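Local coordinates for oligopeptide-binding protein oppA (Lactococcus lactis, PDB 3DRF) that captures oligopeptides in a voluminous cavity that closes like a Venus fly-trap, as the receptor of an ABC transporter for peptide uptake, at residues Ile302-Gly310 with Lys533-Phe541; Ser359-Ser370 with Arg519-Met530. All coordinates share one frame; numbering follows the deposited sequence.

Contact 1: Ile302-Gly310 with Lys533-Phe541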
loop_
_atom_site.group_PDB
_atom_site.type_symbol
_atom_site.label_atom_id
_atom_site.label_comp_id
_atom_site.label_asym_id
_atom_site.label_seq_id
_atom_site.Cartn_x
_atom_site.Cartn_y
_atom_site.Cartn_z
ATOM N N ILE A 302 1.721 7.886 1.848
ATOM C CA ILE A 302 0.823 9.004 1.558
ATOM C C ILE A 302 -0.514 8.664 2.150
ATOM O O ILE A 302 -1.001 7.534 2.083
ATOM C CB ILE A 302 0.687 9.268 0.002
ATOM C CG1 ILE A 302 -0.159 10.504 -0.351
ATOM C CG2 ILE A 302 0.091 8.064 -0.785
ATOM C CD1 ILE A 302 0.451 11.763 0.106
ATOM N N SER A 303 -1.124 9.674 2.746
ATOM C CA SER A 303 -2.575 9.660 3.025
ATOM C C SER A 303 -3.300 10.666 2.112
ATOM O O SER A 303 -2.753 11.629 1.742
ATOM C CB SER A 303 -2.929 9.869 4.497
ATOM O OG SER A 303 -2.490 11.178 4.915
ATOM N N LEU A 304 -4.551 10.355 1.828
ATOM C CA LEU A 304 -5.329 11.101 0.851
ATOM C C LEU A 304 -6.802 10.884 1.068
ATOM O O LEU A 304 -7.230 9.920 1.571
ATOM C CB LEU A 304 -4.912 10.752 -0.606
ATOM C CG LEU A 304 -5.361 9.371 -1.081
ATOM C CD1 LEU A 304 -5.090 9.328 -2.594
ATOM C CD2 LEU A 304 -4.599 8.196 -0.354
ATOM N N MET A 305 -7.532 11.910 0.697
ATOM C CA MET A 305 -8.965 11.859 0.730
ATOM C C MET A 305 -9.508 11.484 -0.678
ATOM O O MET A 305 -9.172 12.064 -1.670
ATOM C CB MET A 305 -9.472 13.264 1.142
ATOM C CG MET A 305 -11.021 13.355 1.263
ATOM S SD MET A 305 -11.578 14.866 2.158
ATOM C CE MET A 305 -10.987 16.166 1.017
ATOM N N TYR A 306 -10.373 10.487 -0.713
ATOM C CA TYR A 306 -10.999 9.972 -1.933
ATOM C C TYR A 306 -12.433 10.437 -2.072
ATOM O O TYR A 306 -13.156 10.484 -1.096
ATOM C CB TYR A 306 -11.088 8.429 -1.863
ATOM C CG TYR A 306 -9.767 7.706 -2.124
ATOM C CD1 TYR A 306 -9.410 7.267 -3.424
ATOM C CD2 TYR A 306 -8.872 7.464 -1.111
ATOM C CE1 TYR A 306 -8.226 6.590 -3.686
ATOM C CE2 TYR A 306 -7.682 6.773 -1.367
ATOM C CZ TYR A 306 -7.381 6.351 -2.640
ATOM O OH TYR A 306 -6.176 5.708 -2.840
ATOM N N TYR A 307 -12.832 10.674 -3.316
ATOM C CA TYR A 307 -14.249 10.905 -3.683
ATOM C C TYR A 307 -14.757 9.702 -4.501
ATOM O O TYR A 307 -14.090 9.251 -5.401
ATOM C CB TYR A 307 -14.347 12.180 -4.499
ATOM C CG TYR A 307 -13.913 13.449 -3.757
ATOM C CD1 TYR A 307 -14.397 13.764 -2.477
ATOM C CD2 TYR A 307 -13.001 14.314 -4.353
ATOM C CE1 TYR A 307 -14.013 14.929 -1.833
ATOM C CE2 TYR A 307 -12.610 15.503 -3.731
ATOM C CZ TYR A 307 -13.132 15.780 -2.469
ATOM O OH TYR A 307 -12.792 16.942 -1.844
ATOM N N ASN A 308 -15.987 9.295 -4.233
ATOM C CA ASN A 308 -16.567 8.144 -4.919
ATOM C C ASN A 308 -17.264 8.642 -6.184
ATOM O O ASN A 308 -18.281 9.292 -6.131
ATOM C CB ASN A 308 -17.552 7.442 -3.969
ATOM C CG ASN A 308 -18.009 6.094 -4.500
ATOM O OD1 ASN A 308 -17.497 5.577 -5.429
ATOM N ND2 ASN A 308 -19.002 5.537 -3.848
ATOM N N LEU A 309 -16.689 8.287 -7.335
ATOM C CA LEU A 309 -17.111 8.838 -8.628
ATOM C C LEU A 309 -17.530 7.799 -9.657
ATOM O O LEU A 309 -17.801 8.125 -10.743
ATOM C CB LEU A 309 -15.946 9.659 -9.219
ATOM C CG LEU A 309 -15.497 10.833 -8.323
ATOM C CD1 LEU A 309 -14.230 11.469 -8.976
ATOM C CD2 LEU A 309 -16.562 11.930 -8.109
ATOM N N GLY A 310 -17.543 6.540 -9.281
ATOM C CA GLY A 310 -17.907 5.507 -10.238
ATOM C C GLY A 310 -17.995 4.114 -9.638
ATOM O O GLY A 310 -18.259 3.943 -8.502
ATOM N N LYS A 533 -7.782 18.283 -11.051
ATOM C CA LYS A 533 -8.937 17.417 -11.255
ATOM C C LYS A 533 -9.614 17.126 -9.900
ATOM O O LYS A 533 -10.795 17.015 -9.827
ATOM C CB LYS A 533 -8.501 16.081 -11.890
ATOM C CG LYS A 533 -7.995 16.145 -13.365
ATOM C CD LYS A 533 -9.061 16.170 -14.408
ATOM C CE LYS A 533 -8.473 16.178 -15.843
ATOM N NZ LYS A 533 -9.643 15.947 -16.880
ATOM N N ALA A 534 -8.798 16.937 -8.883
ATOM C CA ALA A 534 -9.272 16.801 -7.514
ATOM C C ALA A 534 -10.219 15.597 -7.360
ATOM O O ALA A 534 -11.134 15.612 -6.601
ATOM C CB ALA A 534 -9.963 18.130 -7.057
ATOM N N TYR A 535 -9.887 14.526 -8.070
ATOM C CA TYR A 535 -10.553 13.251 -7.819
ATOM C C TYR A 535 -10.121 12.657 -6.478
ATOM O O TYR A 535 -10.873 11.954 -5.894
ATOM C CB TYR A 535 -10.219 12.266 -8.943
ATOM C CG TYR A 535 -10.657 12.697 -10.358
ATOM C CD1 TYR A 535 -11.874 13.320 -10.608
ATOM C CD2 TYR A 535 -9.837 12.454 -11.461
ATOM C CE1 TYR A 535 -12.254 13.660 -11.909
ATOM C CE2 TYR A 535 -10.223 12.800 -12.749
ATOM C CZ TYR A 535 -11.419 13.370 -12.951
ATOM O OH TYR A 535 -11.881 13.711 -14.217
ATOM N N VAL A 536 -8.901 13.011 -6.061
ATOM C CA VAL A 536 -8.411 12.718 -4.708
ATOM C C VAL A 536 -7.683 13.990 -4.245
ATOM O O VAL A 536 -7.254 14.774 -5.051
ATOM C CB VAL A 536 -7.457 11.490 -4.699
ATOM C CG1 VAL A 536 -8.202 10.212 -5.179
ATOM C CG2 VAL A 536 -6.198 11.764 -5.562
ATOM N N ILE A 537 -7.594 14.134 -2.944
ATOM C CA ILE A 537 -6.908 15.277 -2.333
ATOM C C ILE A 537 -5.785 14.715 -1.409
ATOM O O ILE A 537 -6.018 13.990 -0.515
ATOM C CB ILE A 537 -7.887 16.118 -1.451
ATOM C CG1 ILE A 537 -9.179 16.565 -2.214
ATOM C CG2 ILE A 537 -7.158 17.336 -0.835
ATOM C CD1 ILE A 537 -8.916 17.524 -3.410
ATOM N N PRO A 538 -4.539 15.136 -1.674
ATOM C CA PRO A 538 -3.427 14.647 -0.827
ATOM C C PRO A 538 -3.639 15.159 0.603
ATOM O O PRO A 538 -4.025 16.272 0.786
ATOM C CB PRO A 538 -2.181 15.299 -1.431
ATOM C CG PRO A 538 -2.596 15.679 -2.855
ATOM C CD PRO A 538 -4.051 16.039 -2.746
ATOM N N THR A 539 -3.336 14.365 1.585
ATOM C CA THR A 539 -3.509 14.765 3.013
ATOM C C THR A 539 -2.139 14.996 3.696
ATOM O O THR A 539 -1.738 16.080 3.888
ATOM C CB THR A 539 -4.432 13.750 3.750
ATOM O OG1 THR A 539 -5.642 13.661 2.997
ATOM C CG2 THR A 539 -4.746 14.271 5.168
ATOM N N ASN A 540 -1.475 13.907 4.046
ATOM C CA ASN A 540 -0.164 13.954 4.758
ATOM C C ASN A 540 0.986 13.106 4.173
ATOM O O ASN A 540 0.801 12.058 3.598
ATOM C CB ASN A 540 -0.327 13.498 6.205
ATOM C CG ASN A 540 -1.007 14.526 7.086
ATOM O OD1 ASN A 540 -1.846 14.192 7.859
ATOM N ND2 ASN A 540 -0.630 15.686 6.964
ATOM N N PHE A 541 2.182 13.647 4.369
ATOM C CA PHE A 541 3.437 12.912 4.368
ATOM C C PHE A 541 3.796 12.675 5.840
ATOM O O PHE A 541 3.311 13.350 6.707
ATOM C CB PHE A 541 4.550 13.726 3.700
ATOM C CG PHE A 541 4.261 14.170 2.254
ATOM C CD1 PHE A 541 3.664 13.330 1.296
ATOM C CD2 PHE A 541 4.654 15.395 1.859
ATOM C CE1 PHE A 541 3.475 13.797 -0.020
ATOM C CE2 PHE A 541 4.469 15.811 0.571
ATOM C CZ PHE A 541 3.873 15.012 -0.346
HETATM O O HOH W 1 -3.572 11.672 7.426
HETATM O O HOH W 2 -11.551 9.381 -6.667
#
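Met305 and Ile537 form an antiparallel hydrogen-bonded pair, Met305 N reaching Ile537 O at 2.8 Å and Ile537 N reaching Met305 O at 2.9 Å, both nearly straight. Their side chains lie side by side on one sheet face, where Met305, bent at chi3 (64°), lays CE 3.7 Å from Ile537 CG1. Tyr307 borders the same isoleucine, and the edge of its ring meets Ala534 O in plane, CD2 3.2 Å away. The other face carries Leu304, Tyr306 and Val536: the valine sends CG1 to Tyr306 CD1 (3.6 Å) and sets CB against Leu304 CD1. The register slips at Ser303, which faces Thr539 and Asn540; its N still donates to Asn540 O (3.2 Å), so pairing continues. Its O takes the Thr539 N-H at 2.8 Å, while chi1 of 63° puts OG between backbone N and carbonyl carbon, where it accepts from Asn540 N at 3.0 Å. A water joins this hydroxyl to Asn540 OD1. Farther out, Arg340 bonds Thr539 OG1, Asp346 bonds Asn540 ND2, and Trp473 of strand 468-474 bonds Tyr306 OH. Two residues against one make a classic beta bulge, offsetting the register of an antiparallel strand pair in a mixed sheet of this periplasmic-binding-protein fold.

Contact 2: Ser359-Ser370 with Arg519-Met530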
loop_
_atom_site.group_PDB
_atom_site.type_symbol
_atom_site.label_atom_id
_atom_site.label_comp_id
_atom_site.label_asym_id
_atom_site.label_seq_id
_atom_site.Cartn_x
_atom_site.Cartn_y
_atom_site.Cartn_z
ATOM N N SER A 359 1.144 17.248 -2.657
ATOM C CA SER A 359 0.952 16.339 -3.818
ATOM C C SER A 359 0.982 14.881 -3.353
ATOM O O SER A 359 1.137 14.610 -2.225
ATOM C CB SER A 359 2.038 16.580 -4.875
ATOM O OG SER A 359 3.167 15.804 -4.557
ATOM N N LEU A 360 0.786 13.979 -4.306
ATOM C CA LEU A 360 0.775 12.544 -4.033
ATOM C C LEU A 360 2.143 11.847 -4.022
ATOM O O LEU A 360 2.242 10.738 -3.661
ATOM C CB LEU A 360 -0.153 11.825 -5.041
ATOM C CG LEU A 360 -1.635 12.318 -5.029
ATOM C CD1 LEU A 360 -2.414 11.745 -6.239
ATOM C CD2 LEU A 360 -2.281 11.935 -3.687
ATOM N N ILE A 361 3.173 12.572 -4.376
ATOM C CA ILE A 361 4.539 11.989 -4.421
ATOM C C ILE A 361 5.339 12.407 -3.166
ATOM O O ILE A 361 5.624 13.562 -3.000
ATOM C CB ILE A 361 5.306 12.422 -5.689
ATOM C CG1 ILE A 361 4.526 12.054 -6.999
ATOM C CG2 ILE A 361 6.700 11.784 -5.671
ATOM C CD1 ILE A 361 4.345 10.516 -7.241
ATOM N N PRO A 362 5.709 11.480 -2.325
ATOM C CA PRO A 362 6.281 11.866 -1.033
ATOM C C PRO A 362 7.790 12.207 -1.091
ATOM O O PRO A 362 8.427 11.865 -2.006
ATOM C CB PRO A 362 6.037 10.635 -0.137
ATOM C CG PRO A 362 6.062 9.503 -1.068
ATOM C CD PRO A 362 5.377 10.041 -2.352
ATOM N N PRO A 363 8.276 12.848 -0.048
ATOM C CA PRO A 363 9.671 13.362 -0.000
ATOM C C PRO A 363 10.747 12.320 -0.158
ATOM O O PRO A 363 11.761 12.634 -0.659
ATOM C CB PRO A 363 9.772 13.989 1.421
ATOM C CG PRO A 363 8.378 14.433 1.764
ATOM C CD PRO A 363 7.438 13.401 1.065
ATOM N N ILE A 364 10.503 11.096 0.266
ATOM C CA ILE A 364 11.498 10.035 0.053
ATOM C C ILE A 364 11.940 9.912 -1.427
ATOM O O ILE A 364 13.043 9.605 -1.706
ATOM C CB ILE A 364 11.022 8.676 0.630
ATOM C CG1 ILE A 364 12.202 7.670 0.621
ATOM C CG2 ILE A 364 9.765 8.153 -0.099
ATOM C CD1 ILE A 364 12.010 6.556 1.497
ATOM N N PHE A 365 11.026 10.202 -2.354
ATOM C CA PHE A 365 11.307 10.225 -3.795
ATOM C C PHE A 365 11.745 11.631 -4.242
ATOM O O PHE A 365 11.120 12.295 -4.959
ATOM C CB PHE A 365 10.094 9.732 -4.603
ATOM C CG PHE A 365 9.613 8.355 -4.207
ATOM C CD1 PHE A 365 10.474 7.279 -4.170
ATOM C CD2 PHE A 365 8.290 8.145 -3.928
ATOM C CE1 PHE A 365 10.062 6.055 -3.806
ATOM C CE2 PHE A 365 7.833 6.841 -3.583
ATOM C CZ PHE A 365 8.736 5.813 -3.518
ATOM N N LYS A 366 12.883 12.030 -3.712
ATOM C CA LYS A 366 13.318 13.419 -3.731
ATOM C C LYS A 366 13.540 13.937 -5.140
ATOM O O LYS A 366 13.314 15.083 -5.380
ATOM C CB LYS A 366 14.613 13.557 -2.923
ATOM C CG LYS A 366 15.246 14.956 -2.998
ATOM C CD LYS A 366 16.639 14.968 -2.337
ATOM C CE LYS A 366 17.041 16.332 -1.737
ATOM N NZ LYS A 366 17.215 17.391 -2.718
ATOM N N GLN A 367 13.955 13.065 -6.045
ATOM C CA GLN A 367 14.211 13.391 -7.436
ATOM C C GLN A 367 12.923 13.841 -8.182
ATOM O O GLN A 367 13.001 14.458 -9.192
ATOM C CB GLN A 367 14.917 12.168 -8.127
ATOM C CG GLN A 367 16.234 11.498 -7.410
ATOM C CD GLN A 367 16.632 9.996 -7.825
ATOM O OE1 GLN A 367 15.825 9.222 -8.211
ATOM N NE2 GLN A 367 17.886 9.665 -7.685
ATOM N N PHE A 368 11.755 13.440 -7.688
ATOM C CA PHE A 368 10.512 13.645 -8.434
ATOM C C PHE A 368 9.488 14.604 -7.776
ATOM O O PHE A 368 8.445 14.817 -8.315
ATOM C CB PHE A 368 9.966 12.260 -8.876
ATOM C CG PHE A 368 10.900 11.509 -9.802
ATOM C CD1 PHE A 368 11.363 10.256 -9.509
ATOM C CD2 PHE A 368 11.333 12.084 -10.973
ATOM C CE1 PHE A 368 12.197 9.624 -10.356
ATOM C CE2 PHE A 368 12.173 11.463 -11.814
ATOM C CZ PHE A 368 12.610 10.214 -11.532
ATOM N N THR A 369 9.871 15.242 -6.660
ATOM C CA THR A 369 9.069 16.287 -5.959
ATOM C C THR A 369 9.467 17.685 -6.398
ATOM O O THR A 369 10.516 17.854 -6.923
ATOM C CB THR A 369 9.215 16.190 -4.386
ATOM O OG1 THR A 369 10.559 16.479 -3.990
ATOM C CG2 THR A 369 8.865 14.817 -3.902
ATOM N N SER A 370 8.584 18.671 -6.169
ATOM C CA SER A 370 8.857 20.070 -6.540
ATOM C C SER A 370 8.123 21.000 -5.585
ATOM O O SER A 370 6.961 20.902 -5.417
ATOM C CB SER A 370 8.351 20.331 -7.969
ATOM O OG SER A 370 8.585 21.668 -8.336
ATOM N N ARG A 519 11.180 12.570 -17.433
ATOM C CA ARG A 519 10.403 11.916 -16.380
ATOM C C ARG A 519 10.103 12.859 -15.224
ATOM O O ARG A 519 9.012 12.839 -14.760
ATOM C CB ARG A 519 11.132 10.648 -15.928
ATOM C CG ARG A 519 10.138 9.736 -15.218
ATOM C CD ARG A 519 10.842 8.409 -14.796
ATOM N NE ARG A 519 9.788 7.431 -14.358
ATOM C CZ ARG A 519 9.870 6.648 -13.295
ATOM N NH1 ARG A 519 10.930 6.624 -12.539
ATOM N NH2 ARG A 519 8.847 5.860 -13.042
ATOM N N LYS A 520 11.034 13.725 -14.862
ATOM C CA LYS A 520 10.735 14.726 -13.833
ATOM C C LYS A 520 9.578 15.650 -14.237
ATOM O O LYS A 520 8.704 15.862 -13.473
ATOM C CB LYS A 520 11.996 15.566 -13.544
ATOM C CG LYS A 520 11.839 16.537 -12.344
ATOM C CD LYS A 520 13.148 17.403 -12.228
ATOM C CE LYS A 520 13.164 18.346 -10.973
ATOM N NZ LYS A 520 13.698 17.608 -9.847
ATOM N N ALA A 521 9.602 16.161 -15.458
ATOM C CA ALA A 521 8.498 17.004 -15.960
ATOM C C ALA A 521 7.168 16.243 -16.047
ATOM O O ALA A 521 6.150 16.818 -15.773
ATOM C CB ALA A 521 8.883 17.653 -17.326
ATOM N N ALA A 522 7.228 14.973 -16.412
ATOM C CA ALA A 522 6.026 14.158 -16.409
ATOM C C ALA A 522 5.475 13.971 -14.995
ATOM O O ALA A 522 4.324 14.085 -14.803
ATOM C CB ALA A 522 6.369 12.829 -17.060
ATOM N N PHE A 523 6.342 13.750 -14.025
ATOM C CA PHE A 523 5.915 13.655 -12.617
ATOM C C PHE A 523 5.308 14.977 -12.125
ATOM O O PHE A 523 4.364 14.951 -11.428
ATOM C CB PHE A 523 7.080 13.215 -11.691
ATOM C CG PHE A 523 7.111 11.713 -11.416
ATOM C CD1 PHE A 523 6.121 11.075 -10.688
ATOM C CD2 PHE A 523 8.151 10.944 -11.900
ATOM C CE1 PHE A 523 6.155 9.717 -10.438
ATOM C CE2 PHE A 523 8.216 9.564 -11.629
ATOM C CZ PHE A 523 7.201 8.962 -10.914
ATOM N N VAL A 524 5.890 16.103 -12.507
ATOM C CA VAL A 524 5.336 17.410 -12.080
ATOM C C VAL A 524 3.919 17.596 -12.687
ATOM O O VAL A 524 3.033 18.013 -12.026
ATOM C CB VAL A 524 6.279 18.581 -12.489
ATOM C CG1 VAL A 524 5.546 19.934 -12.364
ATOM C CG2 VAL A 524 7.523 18.582 -11.614
ATOM N N LYS A 525 3.796 17.323 -13.965
ATOM C CA LYS A 525 2.490 17.470 -14.669
ATOM C C LYS A 525 1.408 16.605 -14.027
ATOM O O LYS A 525 0.346 17.074 -13.780
ATOM C CB LYS A 525 2.635 17.223 -16.176
ATOM C CG LYS A 525 1.292 17.439 -16.917
ATOM C CD LYS A 525 1.443 17.196 -18.420
ATOM C CE LYS A 525 0.233 17.656 -19.231
ATOM N NZ LYS A 525 -1.008 16.874 -18.873
ATOM N N TYR A 526 1.747 15.358 -13.748
ATOM C CA TYR A 526 0.867 14.443 -13.027
ATOM C C TYR A 526 0.418 14.997 -11.662
ATOM O O TYR A 526 -0.724 14.952 -11.332
ATOM C CB TYR A 526 1.631 13.134 -12.814
ATOM C CG TYR A 526 0.934 12.152 -11.876
ATOM C CD1 TYR A 526 -0.303 11.577 -12.199
ATOM C CD2 TYR A 526 1.521 11.800 -10.663
ATOM C CE1 TYR A 526 -0.912 10.663 -11.302
ATOM C CE2 TYR A 526 0.918 10.917 -9.795
ATOM C CZ TYR A 526 -0.307 10.379 -10.113
ATOM O OH TYR A 526 -0.949 9.481 -9.248
ATOM N N GLN A 527 1.371 15.490 -10.892
ATOM C CA GLN A 527 1.045 16.064 -9.580
ATOM C C GLN A 527 0.097 17.293 -9.688
ATOM O O GLN A 527 -0.843 17.409 -8.983
ATOM C CB GLN A 527 2.329 16.452 -8.822
ATOM C CG GLN A 527 3.195 15.213 -8.345
ATOM C CD GLN A 527 4.597 15.644 -7.864
ATOM O OE1 GLN A 527 4.755 16.146 -6.794
ATOM N NE2 GLN A 527 5.559 15.400 -8.651
ATOM N N GLU A 528 0.387 18.178 -10.627
ATOM C CA GLU A 528 -0.451 19.346 -10.867
ATOM C C GLU A 528 -1.822 18.914 -11.369
ATOM O O GLU A 528 -2.796 19.411 -10.913
ATOM C CB GLU A 528 0.185 20.224 -11.968
ATOM C CG GLU A 528 1.495 20.998 -11.576
ATOM C CD GLU A 528 2.186 21.608 -12.787
ATOM O OE1 GLU A 528 1.956 21.206 -13.921
ATOM O OE2 GLU A 528 2.958 22.493 -12.520
ATOM N N ASP A 529 -1.875 17.967 -12.296
ATOM C CA ASP A 529 -3.159 17.579 -12.898
ATOM C C ASP A 529 -4.062 16.844 -11.874
ATOM O O ASP A 529 -5.222 17.062 -11.847
ATOM C CB ASP A 529 -2.973 16.695 -14.167
ATOM C CG ASP A 529 -2.397 17.466 -15.336
ATOM O OD1 ASP A 529 -2.359 18.682 -15.334
ATOM O OD2 ASP A 529 -1.993 16.757 -16.250
ATOM N N MET A 530 -3.483 16.031 -11.026
ATOM C CA MET A 530 -4.263 15.319 -10.008
ATOM C C MET A 530 -4.834 16.349 -9.032
ATOM O O MET A 530 -5.917 16.224 -8.629
ATOM C CB MET A 530 -3.355 14.346 -9.243
ATOM C CG MET A 530 -3.086 13.038 -10.109
ATOM S SD MET A 530 -4.624 11.959 -10.308
ATOM C CE MET A 530 -4.526 10.943 -8.782
HETATM O O HOH W 3 -0.855 15.688 -6.640
HETATM O O HOH W 4 13.130 17.124 -7.101
HETATM O O HOH W 5 12.393 20.176 -7.937
HETATM O O HOH W 6 6.211 17.759 -4.937
#
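Phe368 lies over Phe523 in an offset stack, centroids 4.7 Å apart and planes inclined by 29°. The fit is close: Phe523 CD2 sits 3.5 Å from Phe368 CG, beneath one face of that ring and displaced toward its rim, while Phe368 CB rests over the face of Phe523 in a CH-pi contact. The backbone of Lys520 meets the edge of the Phe368 ring, and Gln367 CB, from the same loop, lies over the opposite face. Gln527 supplies the polar counterpart. Extended beyond CG (chi2 168°), it lays its amide across Ile361 CG1, within the loop, where OE1 accepts from Ser359 OG at 2.8 Å and NE2 donates to Phe368 O at 3.0 Å. NE2 also bonds Phe523 O, one turn back, from above that carbonyl's plane; with the other two this fixes the buried amide's rotation. The serine is itself placed by an ST turn, its OG accepting from Ile361 N. Ile361 CD1 then touches Phe523 CE1 at 3.8 Å. At the far end Leu360 CD1 presses on Met530 CE, a tight 3.4 Å. The loop 359-370 is thus laid along helix 516-533, whose Phe523 and Tyr526 also pack on helix 499-508, while Leu360 reaches strands 292-307 and 536-549.

How the contacts relate
The two contacts share one layered region, in which helix 516-533 runs almost directly into strand 536-549: contact 2 uses the helix and contact 1 the strand, and the loop of contact 2 is nested in the long excursion that contact 1 closes. Contact 1 is the more deeply buried, and main-chain hydrogen bonding between strands dominates it. Contact 2 is partly buried; with no strand pairing available, it relies on aromatic stacking and a side-chain amide, with waters around Lys520 at its more exposed end. They touch directly, Phe541 CE1 lying 3.3 Å from Ser359 O and Phe541 CG 3.5 Å from Pro363 CD, so the loop packs against sheet and helix alike.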